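Local coordinates for protein terminal uridylyltransferase 1 (Trypanosoma brucei, PDB 5HZD) that adds uridines from UTP to the 3' ends of guide RNAs, ribosomal RNAs and some mRNAs in trypanosome mitochondria, supporting RNA editing, at residues K318-S321 against G325-N328; N340-Y345 against V400-F405. All blocks are in the same frame, centred on the assembly; numbering follows the deposited sequence. Where two conformers were deposited one is given.

Contact 1: K318-S321 against G325-N328; sequences KDWS and GVNN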
ATOM      1  N   LYS A 318       4.667   9.832  -4.382  1.00 13.44           N
ATOM      2  CA  LYS A 318       4.098   8.620  -4.985  1.00 11.06           C
ATOM      3  C   LYS A 318       3.456   8.982  -6.310  1.00 13.26           C
ATOM      4  O   LYS A 318       3.690   8.295  -7.314  1.00 14.68           O
ATOM      5  CB  LYS A 318       3.020   8.035  -4.088  1.00 15.35           C
ATOM      6  CG  LYS A 318       2.332   6.763  -4.681  1.00 20.25           C
ATOM      7  CD  LYS A 318       1.245   6.333  -3.704  1.00 29.84           C
ATOM      8  CE  LYS A 318       0.977   4.842  -3.757  1.00 41.80           C
ATOM      9  NZ  LYS A 318       0.652   4.439  -5.139  1.00 44.39           N
ATOM     10  N   ASP A 319       2.651  10.051  -6.326  1.00 14.72           N
ATOM     11  CA  ASP A 319       1.967  10.436  -7.548  1.00 16.24           C
ATOM     12  C   ASP A 319       2.980  10.867  -8.615  1.00 16.25           C
ATOM     13  O   ASP A 319       2.863  10.473  -9.770  1.00 17.09           O
ATOM     14  CB  ASP A 319       0.953  11.571  -7.286  1.00 18.00           C
ATOM     15  CG  ASP A 319      -0.217  11.127  -6.424  1.00 24.50           C
ATOM     16  OD1 ASP A 319      -0.399   9.895  -6.256  1.00 26.27           O
ATOM     17  OD2 ASP A 319      -0.950  12.028  -5.935  1.00 26.30           O
ATOM     18  N   TRP A 320       3.964  11.683  -8.235  1.00 16.73           N
ATOM     19  CA  TRP A 320       5.018  12.098  -9.154  1.00 15.05           C
ATOM     20  C   TRP A 320       5.755  10.893  -9.744  1.00 13.88           C
ATOM     21  O   TRP A 320       6.074  10.837 -10.950  1.00 14.15           O
ATOM     22  CB  TRP A 320       6.029  13.009  -8.452  1.00 15.75           C
ATOM     23  CG  TRP A 320       7.320  13.070  -9.204  1.00 17.37           C
ATOM     24  CD1 TRP A 320       7.572  13.821 -10.323  1.00 20.58           C
ATOM     25  CD2 TRP A 320       8.498  12.305  -8.962  1.00 13.16           C
ATOM     26  NE1 TRP A 320       8.846  13.583 -10.768  1.00 17.01           N
ATOM     27  CE2 TRP A 320       9.438  12.646  -9.966  1.00 15.35           C
ATOM     28  CE3 TRP A 320       8.852  11.351  -8.002  1.00 15.24           C
ATOM     29  CZ2 TRP A 320      10.721  12.080 -10.032  1.00 14.56           C
ATOM     30  CZ3 TRP A 320      10.137  10.793  -8.053  1.00 18.24           C
ATOM     31  CH2 TRP A 320      11.057  11.159  -9.062  1.00 17.35           C
ATOM     32  N   SER A 321       6.057   9.933  -8.890  1.00 14.19           N
ATOM     33  CA  SER A 321       6.862   8.809  -9.350  1.00 13.42           C
ATOM     34  C   SER A 321       6.099   7.978 -10.379  1.00 15.64           C
ATOM     35  O   SER A 321       6.684   7.512 -11.354  1.00 14.76           O
ATOM     36  CB  SER A 321       7.360   7.991  -8.165  1.00 12.33           C
ATOM     37  OG  SER A 321       6.295   7.301  -7.496  1.00 14.51           O
ATOM     38  N   GLY A 325       7.028   7.927 -14.490  1.00 17.25           N
ATOM     39  CA  GLY A 325       7.495   6.602 -14.884  1.00 19.88           C
ATOM     40  C   GLY A 325       8.597   5.965 -14.057  1.00 19.79           C
ATOM     41  O   GLY A 325       9.037   4.850 -14.355  1.00 20.49           O
ATOM     42  N   VAL A 326       9.046   6.630 -13.001  1.00 16.39           N
ATOM     43  CA  VAL A 326      10.129   6.056 -12.198  1.00 16.63           C
ATOM     44  C   VAL A 326       9.605   5.004 -11.220  1.00 14.95           C
ATOM     45  O   VAL A 326      10.351   4.193 -10.683  1.00 16.10           O
ATOM     46  CB  VAL A 326      10.900   7.140 -11.417  1.00 19.24           C
ATOM     47  CG1 VAL A 326      11.374   8.229 -12.335  1.00 18.13           C
ATOM     48  CG2 VAL A 326      10.072   7.719 -10.339  1.00 27.03           C
ATOM     49  N   ASN A 327       8.286   5.044 -10.978  1.00 16.34           N
ATOM     50  CA  ASN A 327       7.594   4.054 -10.152  1.00 18.59           C
ATOM     51  C   ASN A 327       6.748   3.246 -11.137  1.00 18.06           C
ATOM     52  O   ASN A 327       5.735   3.726 -11.633  1.00 21.32           O
ATOM     53  CB  ASN A 327       6.714   4.778  -9.130  1.00 16.58           C
ATOM     54  CG  ASN A 327       5.868   3.841  -8.257  1.00 17.65           C
ATOM     55  OD1 ASN A 327       5.677   2.664  -8.561  1.00 22.80           O
ATOM     56  ND2 ASN A 327       5.353   4.380  -7.158  1.00 19.72           N
ATOM     57  N   ASN A 328       7.213   2.036 -11.457  1.00 19.16           N
ATOM     58  CA  ASN A 328       6.597   1.207 -12.496  1.00 16.61           C
ATOM     59  C   ASN A 328       7.261  -0.162 -12.400  1.00 17.17           C
ATOM     60  O   ASN A 328       8.021  -0.555 -13.269  1.00 20.92           O
ATOM     61  CB  ASN A 328       6.843   1.822 -13.865  1.00 21.70           C
ATOM     62  CG  ASN A 328       6.094   1.105 -14.955  1.00 28.09           C
ATOM     63  OD1 ASN A 328       5.032   0.521 -14.712  1.00 32.19           O
ATOM     64  ND2 ASN A 328       6.636   1.147 -16.170  1.00 24.29           N
TER

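Contact 2: N340-Y345 against V400-F405; sequences NIMWIY and VGFFYF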
ATOM      1  N   ASN A 340       9.075   5.602  -1.149  1.00 11.49           N
ATOM      2  CA  ASN A 340       8.973   6.034   0.248  1.00 11.66           C
ATOM      3  C   ASN A 340      10.319   5.906   0.966  1.00 10.46           C
ATOM      4  O   ASN A 340      10.684   6.759   1.793  1.00 10.57           O
ATOM      5  CB  ASN A 340       7.917   5.212   0.995  1.00 11.42           C
ATOM      6  CG  ASN A 340       6.526   5.752   0.825  1.00 16.51           C
ATOM      7  OD1 ASN A 340       6.313   6.957   0.826  1.00 16.59           O
ATOM      8  ND2 ASN A 340       5.557   4.853   0.681  1.00 17.38           N
ATOM      9  N   ILE A 341      11.089   4.853   0.645  1.00 10.51           N
ATOM     10  CA  ILE A 341      12.401   4.714   1.259  0.77 10.70           C
ATOM     11  C   ILE A 341      13.332   5.845   0.800  1.00 10.85           C
ATOM     12  O   ILE A 341      14.092   6.387   1.617  1.00 11.32           O
ATOM     13  CB  ILE A 341      13.003   3.322   1.010  0.77 10.79           C
ATOM     14  CG1 ILE A 341      12.157   2.285   1.760  0.77 12.72           C
ATOM     15  CG2 ILE A 341      14.482   3.267   1.467  0.77 11.07           C
ATOM     16  CD1 ILE A 341      12.349   0.848   1.257  0.77 12.48           C
ATOM     17  N   MET A 342      13.282   6.211  -0.481  1.00 11.13           N
ATOM     18  CA  MET A 342      14.062   7.349  -0.937  1.00 11.01           C
ATOM     19  C   MET A 342      13.716   8.602  -0.129  1.00 11.03           C
ATOM     20  O   MET A 342      14.601   9.336   0.282  1.00 11.22           O
ATOM     21  CB  MET A 342      13.818   7.654  -2.419  1.00 12.63           C
ATOM     22  CG  MET A 342      14.378   6.602  -3.352  1.00 11.87           C
ATOM     23  SD  MET A 342      14.196   7.113  -5.070  1.00 15.10           S
ATOM     24  CE  MET A 342      15.220   8.579  -5.138  1.00 15.46           C
ATOM     25  N   TRP A 343      12.433   8.868   0.070  1.00 10.88           N
ATOM     26  CA  TRP A 343      12.024  10.069   0.779  1.00 10.95           C
ATOM     27  C   TRP A 343      12.469  10.007   2.225  1.00 11.79           C
ATOM     28  O   TRP A 343      13.041  10.963   2.754  1.00 11.25           O
ATOM     29  CB  TRP A 343      10.492  10.141   0.658  1.00 11.31           C
ATOM     30  CG  TRP A 343       9.765  11.153   1.508  1.00 10.88           C
ATOM     31  CD1 TRP A 343       8.766  10.879   2.402  1.00 10.82           C
ATOM     32  CD2 TRP A 343       9.855  12.595   1.446  1.00 11.09           C
ATOM     33  NE1 TRP A 343       8.266  12.059   2.934  1.00 11.02           N
ATOM     34  CE2 TRP A 343       8.912  13.115   2.351  1.00 13.53           C
ATOM     35  CE3 TRP A 343      10.666  13.483   0.734  1.00 11.70           C
ATOM     36  CZ2 TRP A 343       8.735  14.478   2.553  1.00 11.90           C
ATOM     37  CZ3 TRP A 343      10.479  14.856   0.936  1.00 13.83           C
ATOM     38  CH2 TRP A 343       9.541  15.334   1.858  1.00 11.58           C
ATOM     39  N   ILE A 344      12.242   8.882   2.880  1.00 10.95           N
ATOM     40  CA  ILE A 344      12.603   8.788   4.302  1.00 11.11           C
ATOM     41  C   ILE A 344      14.123   8.856   4.501  1.00 11.36           C
ATOM     42  O   ILE A 344      14.597   9.496   5.445  1.00 11.59           O
ATOM     43  CB  ILE A 344      12.080   7.505   4.881  1.00 11.02           C
ATOM     44  CG1 ILE A 344      10.557   7.621   4.948  1.00 10.94           C
ATOM     45  CG2 ILE A 344      12.626   7.296   6.281  1.00 11.58           C
ATOM     46  CD1 ILE A 344       9.867   6.267   5.189  1.00 11.66           C
ATOM     47  N   TYR A 345      14.883   8.207   3.615  1.00 11.35           N
ATOM     48  CA  TYR A 345      16.349   8.253   3.738  1.00 11.63           C
ATOM     49  C   TYR A 345      16.828   9.692   3.652  1.00 12.61           C
ATOM     50  O   TYR A 345      17.679  10.119   4.440  1.00 12.09           O
ATOM     51  CB  TYR A 345      17.014   7.408   2.644  1.00 11.64           C
ATOM     52  CG  TYR A 345      18.513   7.509   2.615  1.00 12.25           C
ATOM     53  CD1 TYR A 345      19.289   6.795   3.516  1.00 12.92           C
ATOM     54  CD2 TYR A 345      19.141   8.329   1.669  1.00 12.95           C
ATOM     55  CE1 TYR A 345      20.713   6.891   3.485  1.00 12.61           C
ATOM     56  CE2 TYR A 345      20.529   8.418   1.622  1.00 12.43           C
ATOM     57  CZ  TYR A 345      21.293   7.707   2.531  1.00 13.46           C
ATOM     58  OH  TYR A 345      22.666   7.812   2.509  1.00 14.45           O
ATOM     59  N   VAL A 400      11.645  20.382  -2.640  1.00 14.32           N
ATOM     60  CA  VAL A 400      12.714  20.862  -3.516  1.00 16.13           C
ATOM     61  C   VAL A 400      14.041  20.234  -3.090  1.00 15.99           C
ATOM     62  O   VAL A 400      14.849  19.793  -3.916  1.00 16.15           O
ATOM     63  CB  VAL A 400      12.813  22.394  -3.423  1.00 19.93           C
ATOM     64  CG1 VAL A 400      14.086  22.895  -4.134  1.00 32.50           C
ATOM     65  CG2 VAL A 400      11.604  22.975  -4.028  1.00 20.46           C
ATOM     66  N   GLY A 401      14.231  20.136  -1.781  1.00 13.66           N
ATOM     67  CA  GLY A 401      15.448  19.586  -1.233  1.00 14.55           C
ATOM     68  C   GLY A 401      15.632  18.114  -1.577  1.00 13.28           C
ATOM     69  O   GLY A 401      16.768  17.666  -1.747  1.00 14.34           O
ATOM     70  N   PHE A 402      14.527  17.370  -1.694  1.00 13.14           N
ATOM     71  CA  PHE A 402      14.587  15.952  -2.066  1.00 12.13           C
ATOM     72  C   PHE A 402      15.146  15.830  -3.492  1.00 12.26           C
ATOM     73  O   PHE A 402      16.049  15.029  -3.770  1.00 12.66           O
ATOM     74  CB  PHE A 402      13.180  15.333  -1.969  1.00 11.86           C
ATOM     75  CG  PHE A 402      13.031  13.977  -2.638  1.00 12.13           C
ATOM     76  CD1 PHE A 402      12.668  13.873  -3.974  1.00 12.23           C
ATOM     77  CD2 PHE A 402      13.191  12.813  -1.897  1.00 11.44           C
ATOM     78  CE1 PHE A 402      12.509  12.648  -4.597  1.00 13.17           C
ATOM     79  CE2 PHE A 402      13.014  11.580  -2.492  1.00 11.29           C
ATOM     80  CZ  PHE A 402      12.659  11.500  -3.838  1.00 11.33           C
ATOM     81  N   PHE A 403      14.607  16.627  -4.401  1.00 12.43           N
ATOM     82  CA  PHE A 403      15.054  16.560  -5.797  1.00 12.63           C
ATOM     83  C   PHE A 403      16.479  17.075  -5.915  1.00 14.58           C
ATOM     84  O   PHE A 403      17.276  16.526  -6.673  1.00 15.20           O
ATOM     85  CB  PHE A 403      14.089  17.328  -6.709  1.00 13.20           C
ATOM     86  CG  PHE A 403      12.801  16.601  -6.927  1.00 15.82           C
ATOM     87  CD1 PHE A 403      12.762  15.504  -7.778  1.00 17.60           C
ATOM     88  CD2 PHE A 403      11.634  16.979  -6.264  1.00 17.75           C
ATOM     89  CE1 PHE A 403      11.563  14.823  -7.983  1.00 15.11           C
ATOM     90  CE2 PHE A 403      10.454  16.291  -6.463  1.00 18.29           C
ATOM     91  CZ  PHE A 403      10.410  15.219  -7.323  1.00 17.31           C
ATOM     92  N   TYR A 404      16.830  18.119  -5.158  1.00 14.50           N
ATOM     93  CA  TYR A 404      18.226  18.546  -5.156  1.00 15.69           C
ATOM     94  C   TYR A 404      19.187  17.474  -4.604  1.00 14.93           C
ATOM     95  O   TYR A 404      20.256  17.224  -5.205  1.00 15.42           O
ATOM     96  CB  TYR A 404      18.388  19.879  -4.408  1.00 13.66           C
ATOM     97  CG  TYR A 404      19.786  20.449  -4.521  1.00 16.61           C
ATOM     98  CD1 TYR A 404      20.149  21.222  -5.610  1.00 20.31           C
ATOM     99  CD2 TYR A 404      20.732  20.187  -3.537  1.00 24.57           C
ATOM    100  CE1 TYR A 404      21.446  21.732  -5.709  1.00 24.22           C
ATOM    101  CE2 TYR A 404      22.010  20.677  -3.629  1.00 28.93           C
ATOM    102  CZ  TYR A 404      22.351  21.458  -4.705  1.00 26.97           C
ATOM    103  OH  TYR A 404      23.638  21.947  -4.791  1.00 31.33           O
ATOM    104  N   PHE A 405      18.817  16.853  -3.481  1.00 13.02           N
ATOM    105  CA  PHE A 405      19.641  15.818  -2.850  1.00 12.96           C
ATOM    106  C   PHE A 405      19.937  14.696  -3.834  1.00 12.92           C
ATOM    107  O   PHE A 405      21.099  14.284  -3.995  1.00 13.88           O
ATOM    108  CB  PHE A 405      18.907  15.289  -1.612  1.00 13.17           C
ATOM    109  CG  PHE A 405      19.664  14.232  -0.863  1.00 15.00           C
ATOM    110  CD1 PHE A 405      20.764  14.559  -0.087  1.00 15.51           C
ATOM    111  CD2 PHE A 405      19.279  12.907  -0.939  1.00 12.55           C
ATOM    112  CE1 PHE A 405      21.497  13.572   0.618  1.00 13.97           C
ATOM    113  CE2 PHE A 405      19.992  11.905  -0.226  1.00 12.47           C
ATOM    114  CZ  PHE A 405      21.088  12.238   0.553  1.00 14.71           C
TER

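Contact 1: K318-S321 against G325-N328
The C-terminal end of helix 310-324, whose Lys318 binds UTP, is closed off here by Ser321 and the chain that turns back over it, 325-328. Gly325 is the first residue beyond the helix to leave helical angles and forms a C-terminal glycine cap; its positive phi of 88° would jam a CB against the preceding carbonyl, which suits glycine. The reversal brings Asn327 N to Ser321 O at 3.0 Å, with the donor standing above the carbonyl plane. A second bond joins the side chains: Asn327 ND2 donates to Ser321 OG (3.1 Å), which lies in the amide plane. Ser321 OG in turn donates to Lys318 O at 2.8 Å; a small hydroxyl that can both accept and donate fits this buried place, and its chi1 of 68° turns it back to that carbonyl. Asn327 ND2 also bonds Ser336 OG, so the amide ties Ser321 to a UTP-binding residue at the start of helix 336-349, and Asn327 OD1 takes a weak bond from Lys322, another UTP-binding residue. On the apolar side, Val326 wedges CG2 tightly against Ser321 CB (3.5 Å) and reaches Trp320 CH2 at 3.8 Å, while the indole also meets Phe403 edge-to-face.

Contact 2: N340-Y345 against V400-F405
Two helices of the C-terminal part of the chain, 336-349 and 385-409, pack here through buried aromatic and apolar side chains, with no hydrogen bond between the two segments. Around the contact their axes cross at 98° and come no closer than 10.6 Å, a separation that large side chains are needed to span. Phe402 does most of the spanning. With CG anti to the backbone N (chi1 166°), its ring extends toward helix 336-349, and CE2 comes within 3.7 Å of Trp343 CA, close against the backbone. Met342 flanks the same ring: its CB lies 4.0 Å from Phe402 CE2, and the bend at the thioether end of the chain carries the methyl CE round to Phe402 CZ, 4.1 Å away. A flexible thioether suits this position because it can fold along the rim of a rigid ring.

Trp343 meets Phe402 from another side. The benzo edge of the indole presents CE3 to Phe402 CD2 at 3.7 Å, and the two six-membered rings are inclined by 61°. The polar NE1 of this buried indole is bonded to Ala310 O, so tryptophan can fill the interface and still satisfy its N-H. Further along, Tyr345 brings CE2 to the ring edge of Phe405, 4.0 Å from Phe405 CE2, the two side chains crossing at about a right angle. Tyr406 ties the helices together through its OH, bonded to Met342 O, and its ring supports Phe402 edge-to-face from the same helix. Leu317 of helix 310-324 touches both Trp343 and Phe402, making a three-helix junction. Segment 400-405 falls in the Cid1-family region, consistent with Cid1-like uridylyltransferases, where a largely helical part packs beside the nucleotidyltransferase palm in a bi-domain catalytic fold.

Overall arrangement
Contacts 1 and 2 are both buried, with centres about 13 Å apart, and follow in series along the chain: contact 1 closes the end of helix 310-324, and the chain then enters helix 336-349, which contact 2 packs against helix 385-409. Their chemistry differs with place. Contact 1, which includes UTP-binding Lys318, depends on hydrogen bonds and the glycine that ends the helix, with one apolar flank; contact 2, farther from the nucleotide site, is a meeting of rings and a thioether. The two touch directly where Trp320 CZ2 lies 3.5 Å from Phe403 CE1, so the apolar flank of the helix end runs on into the aromatic packing of the helical core.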